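Local structure of hypothetical protein aq_1956 (Aquifex aeolicus, 2YVT) at residues K50-A55 with V153-R158. The protein is of unknown function but belongs to the calcineurin-like metallophosphoesterase superfamily, and so probably hydrolyses phosphoester bonds with the help of bound metal ions. Numbering follows the deposited sequence.
Sequences KEYERA and VLKYPR
Lys155 and Glu53 meet in a salt bridge, with NZ of Lys155 2.7 Å from OE2 of Glu53. The two side chains arrive from opposite directions, and the ammonium group takes the syn lone pair of OE2, on the side of the other carboxylate oxygen; that oxygen, OE1, stays 4.0 Å from NZ of Lys155. Extended beyond CG, the lysine chain carries NZ from strand 155-157 to helix 46-57. Glu53 instead folds at chi2 (-58°), which swings its carboxylate from the flank of the helix to the lysine. NZ of Lys155 has a second anionic partner in Glu147, whose OE1 also hydrogen-bonds to OH of Tyr52. The ammonium group thus pairs with two carboxylates, while its NZ reaches the edge of the Tyr52 ring, 3.9 Å from CE2. Next to the ion pair, CG2 of Val153 packs over one face of the same ring. The methyl carbon lies 4.0 Å from the ring centroid, 19° off the normal, in a CH-pi contact displaced toward the CD2-CE2 rim. Tyr52 directs its ring from the helix toward Val153, in the loop leading into strand 155-157. An alanine in place of Glu53 takes away the carboxylate, which would probably leave the lysine charge with Glu147 alone of the two and its ammonium end freer to shift along the tyrosine edge. Within the two-sheet calcineurin-like metallophosphoesterase fold, the contact ties helix 46-57, which follows strand 35-39 of one sheet, to the short strand that runs parallel to 134-144 in the other. Its chemistry implies a buried lysine whose charge is probably balanced by two carboxylates, one of them on the partly exposed Glu53, with the tyrosine serving both the apolar and the polar halves of the interface.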
ATOM      1  N   LYS A  50      -3.040   5.971 -18.539  1.00 12.86           N
ATOM      2  CA  LYS A  50      -3.871   6.096 -19.734  1.00 14.04           C
ATOM      3  C   LYS A  50      -3.136   5.625 -20.982  1.00 13.38           C
ATOM      4  O   LYS A  50      -3.724   4.935 -21.810  1.00 13.90           O
ATOM      5  CB  LYS A  50      -4.365   7.530 -19.925  1.00 16.24           C
ATOM      6  CG  LYS A  50      -5.479   7.942 -18.969  1.00 18.34           C
ATOM      7  CD  LYS A  50      -5.966   9.349 -19.285  1.00 21.82           C
ATOM      8  CE  LYS A  50      -6.936   9.854 -18.228  1.00 24.21           C
ATOM      9  NZ  LYS A  50      -8.282   9.230 -18.358  1.00 26.47           N
ATOM     10  N   GLU A  51      -1.853   5.969 -21.108  1.00 13.67           N
ATOM     11  CA  GLU A  51      -1.089   5.522 -22.277  1.00 13.08           C
ATOM     12  C   GLU A  51      -0.987   4.000 -22.315  1.00 13.11           C
ATOM     13  O   GLU A  51      -1.182   3.381 -23.362  1.00 13.14           O
ATOM     14  CB  GLU A  51       0.297   6.171 -22.352  1.00 13.37           C
ATOM     15  CG  GLU A  51       1.253   5.493 -23.350  1.00 13.81           C
ATOM     16  CD  GLU A  51       0.742   5.467 -24.797  1.00 15.46           C
ATOM     17  OE1 GLU A  51      -0.094   6.323 -25.183  1.00 16.74           O
ATOM     18  OE2 GLU A  51       1.199   4.580 -25.553  1.00 15.35           O
ATOM     19  N   TYR A  52      -0.688   3.403 -21.162  1.00 12.69           N
ATOM     20  CA  TYR A  52      -0.619   1.954 -21.047  1.00 13.53           C
ATOM     21  C   TYR A  52      -1.936   1.284 -21.450  1.00 12.84           C
ATOM     22  O   TYR A  52      -1.939   0.357 -22.266  1.00 13.41           O
ATOM     23  CB  TYR A  52      -0.231   1.569 -19.620  1.00 16.08           C
ATOM     24  CG  TYR A  52      -0.267   0.085 -19.351  1.00 17.13           C
ATOM     25  CD1 TYR A  52       0.787  -0.743 -19.739  1.00 17.99           C
ATOM     26  CD2 TYR A  52      -1.362  -0.495 -18.713  1.00 17.17           C
ATOM     27  CE1 TYR A  52       0.752  -2.106 -19.487  1.00 18.08           C
ATOM     28  CE2 TYR A  52      -1.406  -1.859 -18.460  1.00 18.22           C
ATOM     29  CZ  TYR A  52      -0.347  -2.657 -18.857  1.00 17.88           C
ATOM     30  OH  TYR A  52      -0.392  -4.012 -18.600  1.00 19.75           O
ATOM     31  N   GLU A  53      -3.053   1.769 -20.899  1.00 12.30           N
ATOM     32  CA  GLU A  53      -4.359   1.162 -21.172  1.00 12.64           C
ATOM     33  C   GLU A  53      -4.776   1.361 -22.628  1.00 12.19           C
ATOM     34  O   GLU A  53      -5.224   0.416 -23.274  1.00 13.03           O
ATOM     35  CB  GLU A  53      -5.447   1.661 -20.207  1.00 14.85           C
ATOM     36  CG  GLU A  53      -5.210   1.315 -18.718  1.00 16.60           C
ATOM     37  CD  GLU A  53      -5.079  -0.183 -18.419  1.00 19.81           C
ATOM     38  OE1 GLU A  53      -5.507  -1.030 -19.242  1.00 21.59           O
ATOM     39  OE2 GLU A  53      -4.536  -0.520 -17.339  1.00 22.09           O
ATOM     40  N   ARG A  54      -4.593   2.576 -23.143  1.00 13.16           N
ATOM     41  CA  ARG A  54      -4.911   2.880 -24.542  1.00 13.15           C
ATOM     42  C   ARG A  54      -4.095   2.021 -25.498  1.00 13.20           C
ATOM     43  O   ARG A  54      -4.632   1.476 -26.464  1.00 14.21           O
ATOM     44  CB  ARG A  54      -4.660   4.358 -24.857  1.00 13.51           C
ATOM     45  CG  ARG A  54      -5.650   5.331 -24.232  1.00 15.42           C
ATOM     46  CD  ARG A  54      -7.061   5.162 -24.788  1.00 16.76           C
ATOM     47  NE  ARG A  54      -7.147   5.415 -26.232  1.00 18.63           N
ATOM     48  CZ  ARG A  54      -7.365   6.603 -26.794  1.00 19.36           C
ATOM     49  NH1 ARG A  54      -7.514   7.698 -26.055  1.00 19.68           N
ATOM     50  NH2 ARG A  54      -7.423   6.699 -28.115  1.00 20.29           N
ATOM     51  N   ALA A  55      -2.799   1.888 -25.210  1.00 13.17           N
ATOM     52  CA  ALA A  55      -1.916   1.104 -26.066  1.00 13.44           C
ATOM     53  C   ALA A  55      -2.342  -0.352 -26.100  1.00 14.24           C
ATOM     54  O   ALA A  55      -2.388  -0.961 -27.163  1.00 14.89           O
ATOM     55  CB  ALA A  55      -0.463   1.234 -25.624  1.00 14.11           C
ATOM     56  N   VAL A 153       2.587   1.406 -15.036  1.00  9.87           N
ATOM     57  CA  VAL A 153       1.770   1.127 -13.855  1.00  9.97           C
ATOM     58  C   VAL A 153       2.434  -0.053 -13.157  1.00  9.00           C
ATOM     59  O   VAL A 153       3.321  -0.689 -13.735  1.00  9.73           O
ATOM     60  CB  VAL A 153       0.295   0.741 -14.211  1.00 10.27           C
ATOM     61  CG1 VAL A 153      -0.523   1.970 -14.615  1.00 12.70           C
ATOM     62  CG2 VAL A 153       0.233  -0.360 -15.278  1.00 10.70           C
ATOM     63  N   LEU A 154       2.007  -0.357 -11.931  1.00  7.90           N
ATOM     64  CA  LEU A 154       2.438  -1.579 -11.253  1.00  8.02           C
ATOM     65  C   LEU A 154       1.291  -2.580 -11.240  1.00  8.16           C
ATOM     66  O   LEU A 154       0.294  -2.386 -10.542  1.00  9.29           O
ATOM     67  CB  LEU A 154       2.876  -1.305  -9.809  1.00  7.59           C
ATOM     68  CG  LEU A 154       3.974  -0.292  -9.526  1.00  7.28           C
ATOM     69  CD1 LEU A 154       4.399  -0.444  -8.062  1.00  8.53           C
ATOM     70  CD2 LEU A 154       5.140  -0.511 -10.479  1.00  9.27           C
ATOM     71  N   LYS A 155       1.439  -3.638 -12.028  1.00  8.30           N
ATOM     72  CA  LYS A 155       0.476  -4.744 -12.065  1.00  8.85           C
ATOM     73  C   LYS A 155       1.246  -6.060 -12.018  1.00  9.01           C
ATOM     74  O   LYS A 155       2.277  -6.206 -12.677  1.00  9.05           O
ATOM     75  CB  LYS A 155      -0.373  -4.702 -13.345  1.00 10.15           C
ATOM     76  CG  LYS A 155      -1.247  -3.467 -13.506  1.00 13.07           C
ATOM     77  CD  LYS A 155      -2.257  -3.706 -14.633  1.00 16.02           C
ATOM     78  CE  LYS A 155      -3.232  -2.562 -14.790  1.00 18.85           C
ATOM     79  NZ  LYS A 155      -4.189  -2.821 -15.907  1.00 20.64           N
ATOM     80  N   TYR A 156       0.759  -7.010 -11.226  1.00  8.05           N
ATOM     81  CA  TYR A 156       1.428  -8.301 -11.083  1.00  8.56           C
ATOM     82  C   TYR A 156       0.440  -9.437 -11.273  1.00  8.85           C
ATOM     83  O   TYR A 156      -0.722  -9.318 -10.883  1.00 10.77           O
ATOM     84  CB  TYR A 156       2.083  -8.409  -9.711  1.00  8.01           C
ATOM     85  CG  TYR A 156       3.190  -7.409  -9.530  1.00  8.41           C
ATOM     86  CD1 TYR A 156       4.459  -7.662 -10.047  1.00  8.40           C
ATOM     87  CD2 TYR A 156       2.967  -6.194  -8.872  1.00  8.19           C
ATOM     88  CE1 TYR A 156       5.491  -6.743  -9.908  1.00  8.14           C
ATOM     89  CE2 TYR A 156       4.008  -5.252  -8.720  1.00  7.87           C
ATOM     90  CZ  TYR A 156       5.265  -5.546  -9.246  1.00  8.24           C
ATOM     91  OH  TYR A 156       6.295  -4.648  -9.125  1.00  8.66           O
ATOM     92  N   PRO A 157       0.896 -10.540 -11.888  1.00  9.29           N
ATOM     93  CA  PRO A 157       0.052 -11.716 -12.109  1.00  9.34           C
ATOM     94  C   PRO A 157       0.175 -12.723 -10.977  1.00  9.27           C
ATOM     95  O   PRO A 157       1.216 -12.780 -10.314  1.00  9.67           O
ATOM     96  CB  PRO A 157       0.648 -12.311 -13.384  1.00  9.88           C
ATOM     97  CG  PRO A 157       2.115 -12.008 -13.271  1.00  9.78           C
ATOM     98  CD  PRO A 157       2.232 -10.706 -12.496  1.00  9.66           C
ATOM     99  N   ARG A 158      -0.873 -13.527 -10.788  1.00 10.06           N
ATOM    100  CA  ARG A 158      -0.936 -14.509  -9.705  1.00 10.31           C
ATOM    101  C   ARG A 158       0.325 -15.367  -9.604  1.00  9.77           C
ATOM    102  O   ARG A 158       0.891 -15.517  -8.521  1.00 10.57           O
ATOM    103  CB  ARG A 158      -2.171 -15.415  -9.876  1.00 10.49           C
ATOM    104  CG  ARG A 158      -2.263 -16.546  -8.875  1.00 12.32           C
ATOM    105  CD  ARG A 158      -3.453 -17.463  -9.192  1.00 12.58           C
ATOM    106  NE  ARG A 158      -4.741 -16.781  -9.035  1.00 14.18           N
ATOM    107  CZ  ARG A 158      -5.510 -16.872  -7.953  1.00 14.32           C
ATOM    108  NH1 ARG A 158      -5.111 -17.607  -6.917  1.00 15.84           N
ATOM    109  NH2 ARG A 158      -6.667 -16.216  -7.899  1.00 14.49           N
TER